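Local coordinates for protein N-acetylneuraminic acid (Sialic acid) synthetase (Leptospira borgpetersenii serovar Hardjo-bovis, PDB 6NCS) that probably makes a phosphorylated sialic acid, as an N-acylneuraminate-9-phosphate synthase of the NeuB family, and binds manganese, at residues L266-G269 with K270-Q274. Sequence-based numbering, arbitrary orientation.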
loop_
_atom_site.group_PDB
_atom_site.type_symbol
_atom_site.label_atom_id
_atom_site.label_comp_id
_atom_site.label_asym_id
_atom_site.label_seq_id
_atom_site.Cartn_x
_atom_site.Cartn_y
_atom_site.Cartn_z
ATOM N N LEU A 266 -8.556 1.576 -1.847
ATOM C CA LEU A 266 -8.123 0.239 -2.242
ATOM C C LEU A 266 -9.217 -0.499 -2.997
ATOM O O LEU A 266 -8.931 -1.235 -3.951
ATOM C CB LEU A 266 -7.701 -0.580 -1.020
ATOM C CG LEU A 266 -6.414 -0.141 -0.329
ATOM C CD1 LEU A 266 -6.247 -0.867 0.987
ATOM C CD2 LEU A 266 -5.230 -0.446 -1.236
ATOM N N GLY A 267 -10.464 -0.348 -2.566
ATOM C CA GLY A 267 -11.557 -0.874 -3.362
ATOM C C GLY A 267 -11.706 -2.387 -3.260
ATOM O O GLY A 267 -11.215 -3.043 -2.336
ATOM N N HIS A 268 -12.391 -2.943 -4.259
ATOM C CA HIS A 268 -12.782 -4.344 -4.218
ATOM C C HIS A 268 -11.728 -5.287 -4.777
ATOM O O HIS A 268 -11.826 -6.494 -4.544
ATOM C CB HIS A 268 -14.106 -4.535 -4.968
ATOM C CG HIS A 268 -14.118 -3.926 -6.334
ATOM N ND1 HIS A 268 -13.411 -4.456 -7.388
ATOM C CD2 HIS A 268 -14.756 -2.835 -6.822
ATOM C CE1 HIS A 268 -13.608 -3.718 -8.467
ATOM N NE2 HIS A 268 -14.419 -2.726 -8.149
ATOM N N GLY A 269 -10.738 -4.777 -5.508
ATOM C CA GLY A 269 -9.608 -5.581 -5.967
ATOM C C GLY A 269 -9.899 -6.476 -7.149
ATOM O O GLY A 269 -8.995 -7.187 -7.610
ATOM N N LYS A 270 -11.128 -6.477 -7.650
ATOM C CA LYS A 270 -11.473 -7.327 -8.777
ATOM C C LYS A 270 -11.095 -6.656 -10.094
ATOM O O LYS A 270 -11.056 -5.428 -10.208
ATOM C CB LYS A 270 -12.963 -7.662 -8.742
ATOM C CG LYS A 270 -13.355 -8.486 -7.522
ATOM C CD LYS A 270 -14.862 -8.722 -7.464
ATOM C CE LYS A 270 -15.503 -7.948 -6.321
ATOM N NZ LYS A 270 -16.979 -7.806 -6.489
ATOM N N LEU A 271 -10.785 -7.485 -11.090
ATOM C CA LEU A 271 -10.393 -7.006 -12.415
ATOM C C LEU A 271 -11.671 -6.820 -13.235
ATOM O O LEU A 271 -12.077 -7.662 -14.036
ATOM C CB LEU A 271 -9.420 -7.983 -13.063
ATOM C CG LEU A 271 -8.153 -8.267 -12.254
ATOM C CD1 LEU A 271 -7.239 -9.237 -13.024
ATOM C CD2 LEU A 271 -7.428 -6.959 -11.905
ATOM N N GLU A 272 -12.333 -5.695 -12.996
ATOM C CA GLU A 272 -13.578 -5.375 -13.674
ATOM C C GLU A 272 -13.650 -3.862 -13.767
ATOM O O GLU A 272 -13.086 -3.174 -12.911
ATOM C CB GLU A 272 -14.799 -5.942 -12.926
ATOM C CG GLU A 272 -14.942 -5.472 -11.492
ATOM C CD GLU A 272 -16.137 -6.103 -10.786
ATOM O OE1 GLU A 272 -16.016 -7.249 -10.303
ATOM O OE2 GLU A 272 -17.205 -5.457 -10.723
ATOM N N PRO A 273 -14.321 -3.316 -14.778
ATOM C CA PRO A 273 -14.399 -1.858 -14.902
ATOM C C PRO A 273 -15.285 -1.237 -13.832
ATOM O O PRO A 273 -16.220 -1.860 -13.319
ATOM C CB PRO A 273 -15.007 -1.656 -16.298
ATOM C CG PRO A 273 -15.865 -2.897 -16.502
ATOM C CD PRO A 273 -15.077 -4.012 -15.840
ATOM N N GLN A 274 -14.969 0.010 -13.489
ATOM C CA GLN A 274 -15.863 0.812 -12.659
ATOM C C GLN A 274 -16.941 1.442 -13.530
ATOM O O GLN A 274 -16.736 1.693 -14.721
ATOM C CB GLN A 274 -15.091 1.917 -11.932
ATOM C CG GLN A 274 -13.799 1.469 -11.239
ATOM C CD GLN A 274 -14.051 0.700 -9.955
ATOM O OE1 GLN A 274 -14.891 -0.196 -9.904
ATOM N NE2 GLN A 274 -13.324 1.057 -8.905
HETATM O O HOH W 1 -13.361 -0.186 -6.141
#
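The imidazole of His268 is gripped at its edge on two sides, by the backbone of Lys270 and by the amide of Gln274. Near the ring plane, Lys270 N donates to His268 ND1 over 3.1 Å, with an N-H...N angle of 152°. The other ring nitrogen works as a donor: His268 NE2 reaches Gln274 OE1 at 3.1 Å with a straighter angle of 163°; the amide stands almost perpendicular to the ring, and the donor lies moderately out of the carbonyl plane. One acceptor and one donor on a single flat ring make histidine well suited here, and the two bonds fix its rotation; this pattern fits a neutral ring protonated on NE2. With chi1 at 50°, CG sits between the backbone N and the carbonyl carbon, which turns the ring inward, to the concave side of the loop, between Lys270 N and the Gln274 amide. Obliquely to the ring, the CG methylene of Glu272 packs against His268 CE1 at 3.7 Å, while the aliphatic part of Lys270 brings CE to 3.9 Å from His268 CB. The loop joins helix 249-266, which follows the last strand of the TIM barrel, to helix 278-287 and lies against the second subunit. Gly267 leaves the helix with positive phi, which favours glycine, and Gly269 shares that sign with a different psi. Leu271 centres an inverse gamma turn and packs on Leu197 of the second subunit. Gln274 serves both sides: its NE2 donates to Asp188 O of that subunit and to a water 3.0 Å from Gln274 NE2, which also accepts a weak bond from His268 N.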